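Hypothetical glycoside hydrolase (Parabacteroides distasonis, PDB 3TAW) is a putative glycoside hydrolase of unassigned function, with a fold built largely of antiparallel beta-sheets like blades of a propeller. Local coordinates at residues Y335-C340 against V345-S350; F17-G22 against D310-G315. All coordinates share one frame; numbering follows the deposited sequence.

Contact 1. Residues Y335-C340 against V345-S350; sequences YLYYGC and VAVAVS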
loop_
_atom_site.group_PDB
_atom_site.type_symbol
_atom_site.label_atom_id
_atom_site.label_comp_id
_atom_site.label_asym_id
_atom_site.label_seq_id
_atom_site.Cartn_x
_atom_site.Cartn_y
_atom_site.Cartn_z
ATOM N N TYR A 335 4.271 13.282 -4.266
ATOM C CA TYR A 335 3.284 13.321 -3.209
ATOM C C TYR A 335 3.117 11.908 -2.656
ATOM O O TYR A 335 2.745 10.985 -3.386
ATOM C CB TYR A 335 1.946 13.837 -3.745
ATOM C CG TYR A 335 1.994 15.283 -4.169
ATOM C CD1 TYR A 335 2.503 15.648 -5.410
ATOM C CD2 TYR A 335 1.565 16.295 -3.316
ATOM C CE1 TYR A 335 2.566 16.982 -5.792
ATOM C CE2 TYR A 335 1.623 17.632 -3.690
ATOM C CZ TYR A 335 2.127 17.971 -4.944
ATOM O OH TYR A 335 2.210 19.320 -5.333
ATOM N N LEU A 336 3.432 11.765 -1.378
ATOM C CA LEU A 336 3.424 10.499 -0.638
ATOM C C LEU A 336 2.255 10.496 0.344
ATOM O O LEU A 336 2.166 11.384 1.174
ATOM C CB LEU A 336 4.739 10.358 0.142
ATOM C CG LEU A 336 4.880 9.136 1.038
ATOM C CD1 LEU A 336 4.941 7.845 0.186
ATOM C CD2 LEU A 336 6.084 9.268 1.968
ATOM N N TYR A 337 1.341 9.524 0.193
ATOM C CA TYR A 337 0.137 9.407 1.014
ATOM C C TYR A 337 0.304 8.232 1.963
ATOM O O TYR A 337 0.711 7.144 1.544
ATOM C CB TYR A 337 -1.118 9.260 0.143
ATOM C CG TYR A 337 -1.317 10.533 -0.649
ATOM C CD1 TYR A 337 -1.895 11.661 -0.063
ATOM C CD2 TYR A 337 -0.815 10.656 -1.938
ATOM C CE1 TYR A 337 -2.012 12.851 -0.767
ATOM C CE2 TYR A 337 -0.917 11.860 -2.651
ATOM C CZ TYR A 337 -1.524 12.951 -2.065
ATOM O OH TYR A 337 -1.587 14.137 -2.778
ATOM N N TYR A 338 0.024 8.480 3.238
ATOM C CA TYR A 338 0.239 7.483 4.246
ATOM C C TYR A 338 -0.867 7.461 5.290
ATOM O O TYR A 338 -1.538 8.483 5.554
ATOM C CB TYR A 338 1.627 7.674 4.887
ATOM C CG TYR A 338 1.898 9.018 5.544
ATOM C CD1 TYR A 338 2.393 10.089 4.814
ATOM C CD2 TYR A 338 1.710 9.192 6.906
ATOM C CE1 TYR A 338 2.659 11.306 5.404
ATOM C CE2 TYR A 338 1.973 10.406 7.522
ATOM C CZ TYR A 338 2.459 11.450 6.769
ATOM O OH TYR A 338 2.734 12.657 7.354
ATOM N N GLY A 339 -1.052 6.295 5.894
ATOM C CA GLY A 339 -1.997 6.136 6.992
ATOM C C GLY A 339 -1.366 6.687 8.265
ATOM O O GLY A 339 -0.156 6.540 8.479
ATOM N N CYS A 340 -2.185 7.296 9.113
ATOM C CA CYS A 340 -1.744 7.852 10.413
ATOM C C CYS A 340 -2.404 7.088 11.534
ATOM O O CYS A 340 -3.606 7.261 11.788
ATOM C CB CYS A 340 -2.117 9.319 10.531
ATOM S SG CYS A 340 -1.414 10.379 9.233
ATOM N N VAL A 345 -5.553 9.929 6.887
ATOM C CA VAL A 345 -4.617 10.016 5.775
ATOM C C VAL A 345 -3.857 11.346 5.839
ATOM O O VAL A 345 -4.461 12.409 6.029
ATOM C CB VAL A 345 -5.317 9.891 4.427
ATOM C CG1 VAL A 345 -4.293 10.078 3.273
ATOM C CG2 VAL A 345 -6.038 8.531 4.334
ATOM N N ALA A 346 -2.548 11.274 5.646
ATOM C CA ALA A 346 -1.678 12.450 5.546
ATOM C C ALA A 346 -0.826 12.408 4.272
ATOM O O ALA A 346 -0.736 11.359 3.612
ATOM C CB ALA A 346 -0.776 12.592 6.799
ATOM N N VAL A 347 -0.286 13.581 3.914
ATOM C CA VAL A 347 0.579 13.766 2.753
ATOM C C VAL A 347 1.941 14.355 3.169
ATOM O O VAL A 347 2.034 15.179 4.078
ATOM C CB VAL A 347 -0.093 14.645 1.660
ATOM C CG1 VAL A 347 -0.254 16.113 2.104
ATOM C CG2 VAL A 347 0.667 14.530 0.334
ATOM N N ALA A 348 2.994 13.909 2.500
ATOM C CA ALA A 348 4.297 14.569 2.551
ATOM C C ALA A 348 4.764 14.754 1.095
ATOM O O ALA A 348 4.407 13.971 0.202
ATOM C CB ALA A 348 5.323 13.747 3.381
ATOM N N VAL A 349 5.551 15.797 0.864
ATOM C CA VAL A 349 5.895 16.227 -0.498
ATOM C C VAL A 349 7.397 16.339 -0.597
ATOM O O VAL A 349 8.051 16.763 0.355
ATOM C CB VAL A 349 5.185 17.550 -0.861
ATOM C CG1 VAL A 349 5.435 17.945 -2.325
ATOM C CG2 VAL A 349 3.684 17.415 -0.617
ATOM N N SER A 350 7.954 15.875 -1.713
ATOM C CA SER A 350 9.387 16.014 -1.985
ATOM C C SER A 350 9.654 16.544 -3.395
ATOM O O SER A 350 8.910 16.254 -4.329
ATOM C CB SER A 350 10.081 14.665 -1.860
ATOM O OG SER A 350 11.466 14.786 -2.191
#
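The Y338 ring lies against A346, whose CB sits over one ring face 3.8 Å from the centroid. CG of Y338 stands between its own backbone N and carbonyl carbon (chi1 59°), a turn that swings the ring across the neighbouring strand, with CE1 4.1 Å from A348 CB. C340 closes on the same A346 methyl, its SG 3.4 Å from A346 CB. On the other face of the sheet Y335, Y337, V345, V347 and V349 gather. V347 and Y337 run side by side, CG2 of V347 reaching CE1 of Y337 at 3.3 Å, a tight fit, while the Y337 hydroxyl bonds to the backbone of G91. V349 CG1 lies over one face of the Y335 ring in a CH-pi contact, 17° off the normal, and V347 CG2 lies at that ring's edge. Four nearly straight backbone hydrogen bonds join L336 with A348 and Y338 with A346 in this antiparallel hairpin. Strand 333-340 is the middle strand of its three-stranded sheet, between 322-330 and 344-350; the Y335, Y337 and V345 side chains pack on strand 61-69, and F17 and R19 cover the L336 and Y338 side.

Contact 2. Residues F17-G22 against D310-G315; sequences FERPTG and DFEKSG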
loop_
_atom_site.group_PDB
_atom_site.type_symbol
_atom_site.label_atom_id
_atom_site.label_comp_id
_atom_site.label_asym_id
_atom_site.label_seq_id
_atom_site.Cartn_x
_atom_site.Cartn_y
_atom_site.Cartn_z
ATOM N N PHE A 17 11.262 14.427 1.902
ATOM C CA PHE A 17 9.838 14.610 2.177
ATOM C C PHE A 17 9.598 15.576 3.330
ATOM O O PHE A 17 10.320 15.556 4.333
ATOM C CB PHE A 17 9.145 13.278 2.455
ATOM C CG PHE A 17 8.869 12.496 1.222
ATOM C CD1 PHE A 17 7.875 12.903 0.351
ATOM C CD2 PHE A 17 9.631 11.375 0.902
ATOM C CE1 PHE A 17 7.612 12.187 -0.809
ATOM C CE2 PHE A 17 9.380 10.657 -0.247
ATOM C CZ PHE A 17 8.372 11.058 -1.116
ATOM N N GLU A 18 8.597 16.431 3.159
ATOM C CA GLU A 18 8.187 17.368 4.199
ATOM C C GLU A 18 6.670 17.403 4.239
ATOM O O GLU A 18 6.015 17.467 3.203
ATOM C CB GLU A 18 8.695 18.780 3.912
ATOM C CG GLU A 18 10.166 18.848 3.594
ATOM C CD GLU A 18 10.711 20.259 3.566
ATOM O OE1 GLU A 18 9.924 21.228 3.625
ATOM O OE2 GLU A 18 11.948 20.393 3.507
ATOM N N ARG A 19 6.117 17.350 5.441
ATOM C CA ARG A 19 4.688 17.594 5.630
ATOM C C ARG A 19 4.404 19.068 5.356
ATOM O O ARG A 19 5.008 19.927 5.981
ATOM C CB ARG A 19 4.293 17.296 7.077
ATOM C CG ARG A 19 4.514 15.859 7.514
ATOM C CD ARG A 19 4.566 15.765 9.036
ATOM N NE ARG A 19 4.655 14.390 9.531
ATOM C CZ ARG A 19 5.779 13.684 9.584
ATOM N NH1 ARG A 19 6.933 14.203 9.177
ATOM N NH2 ARG A 19 5.772 12.447 10.059
ATOM N N PRO A 20 3.484 19.385 4.435
ATOM C CA PRO A 20 3.192 20.818 4.241
ATOM C C PRO A 20 2.613 21.397 5.503
ATOM O O PRO A 20 1.766 20.760 6.135
ATOM C CB PRO A 20 2.148 20.821 3.108
ATOM C CG PRO A 20 2.329 19.481 2.432
ATOM C CD PRO A 20 2.670 18.531 3.549
ATOM N N THR A 21 3.057 22.598 5.869
ATOM C CA THR A 21 2.727 23.176 7.172
ATOM C C THR A 21 1.214 23.261 7.407
ATOM O O THR A 21 0.479 23.858 6.617
ATOM C CB THR A 21 3.369 24.578 7.331
ATOM O OG1 THR A 21 4.777 24.516 6.996
ATOM C CG2 THR A 21 3.205 25.095 8.771
ATOM N N GLY A 22 0.761 22.637 8.493
ATOM C CA GLY A 22 -0.618 22.765 8.953
ATOM C C GLY A 22 -1.722 22.077 8.178
ATOM O O GLY A 22 -2.876 22.219 8.559
ATOM N N ASP A 310 0.632 14.325 16.619
ATOM C CA ASP A 310 -0.079 13.494 17.600
ATOM C C ASP A 310 -1.029 12.466 16.962
ATOM O O ASP A 310 -1.183 11.352 17.474
ATOM C CB ASP A 310 -0.795 14.356 18.667
ATOM C CG ASP A 310 -1.843 15.324 18.088
ATOM O OD1 ASP A 310 -1.946 15.505 16.864
ATOM O OD2 ASP A 310 -2.584 15.918 18.898
ATOM N N PHE A 311 -1.632 12.815 15.829
ATOM C CA PHE A 311 -2.534 11.887 15.131
ATOM C C PHE A 311 -1.817 10.794 14.319
ATOM O O PHE A 311 -2.464 9.883 13.801
ATOM C CB PHE A 311 -3.491 12.677 14.232
ATOM C CG PHE A 311 -2.801 13.583 13.267
ATOM C CD1 PHE A 311 -2.318 13.085 12.058
ATOM C CD2 PHE A 311 -2.660 14.929 13.532
ATOM C CE1 PHE A 311 -1.688 13.900 11.149
ATOM C CE2 PHE A 311 -2.014 15.774 12.603
ATOM C CZ PHE A 311 -1.533 15.246 11.413
ATOM N N GLU A 312 -0.490 10.912 14.205
ATOM C CA GLU A 312 0.388 9.848 13.699
ATOM C C GLU A 312 0.889 8.940 14.821
ATOM O O GLU A 312 1.044 7.731 14.623
ATOM C CB GLU A 312 1.603 10.444 12.964
ATOM C CG GLU A 312 1.264 11.299 11.762
ATOM C CD GLU A 312 2.422 12.100 11.212
ATOM O OE1 GLU A 312 3.480 12.219 11.880
ATOM O OE2 GLU A 312 2.290 12.619 10.079
ATOM N N LYS A 313 1.114 9.525 15.994
ATOM C CA LYS A 313 1.722 8.813 17.134
ATOM C C LYS A 313 0.775 7.847 17.824
ATOM O O LYS A 313 1.230 6.879 18.455
ATOM C CB LYS A 313 2.292 9.797 18.164
ATOM C CG LYS A 313 3.608 10.429 17.719
ATOM C CD LYS A 313 4.094 11.449 18.723
ATOM C CE LYS A 313 5.481 11.930 18.356
ATOM N NZ LYS A 313 6.035 12.908 19.363
ATOM N N SER A 314 -0.530 8.110 17.726
ATOM C CA SER A 314 -1.537 7.262 18.361
ATOM C C SER A 314 -2.907 7.449 17.707
ATOM O O SER A 314 -3.258 8.543 17.286
ATOM C CB SER A 314 -1.604 7.561 19.862
ATOM O OG SER A 314 -2.432 6.639 20.556
ATOM N N GLY A 315 -3.664 6.365 17.609
ATOM C CA GLY A 315 -5.010 6.397 17.053
ATOM C C GLY A 315 -5.595 5.014 17.194
ATOM O O GLY A 315 -5.366 4.347 18.215
#
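R19 and E312 reach for each other from opposite directions, each with its CG anti to its own carbonyl carbon (chi1 near -60° in both). Beyond that first turn both chains are extended, which lets the charged ends meet although the two CA atoms stand 12.0 Å apart. The guanidinium grips the carboxylate side-on, with one nitrogen for each oxygen. NE of R19 gives a hydrogen bond of 3.0 Å to OE2 of E312, which accepts through its syn lone pair and lies close to the guanidinium plane. The second bond, from NH2 of R19 to OE1 of E312, is 2.9 Å long but more bent, at 142° at the hydrogen, and its donor stands out of the carboxylate plane on the syn side. The skew goes with the two flat groups being turned 52° against each other. Further bonds fix the carboxylate: OE1 also accepts from the backbone N of T308 and of D309, and OE2 is bonded to the Y338 hydroxyl. So many donors around a largely buried carboxylate would probably favour its charged form. The salt bridge ties the N-terminal loop ahead of strand 33-36 to the short helix 310-313, across 288 residues of sequence. R19 packs on Y338 and E312 on C340, both of strand 333-340, while the backbone of E18 bonds to V349 on the outer strand 344-350.

Contact 1 is a buried hairpin, made of backbone hydrogen bonds and of aromatic and aliphatic side chains, between strands adjacent in sequence. Contact 2 lies farther from the centre of the chain, is only partly buried, and rests on a single ion pair between elements remote in sequence. Their centres are about 9 Å apart, and they meet directly: Y338 serves both, its ring packed within the apolar hairpin and its polar end turned to the charged pair. A second junction runs along the backbone, between loop 17-22 and strand 344-350. The N-terminal loop and helix 310-313 thus both border the sheet that contact 1 helps to form.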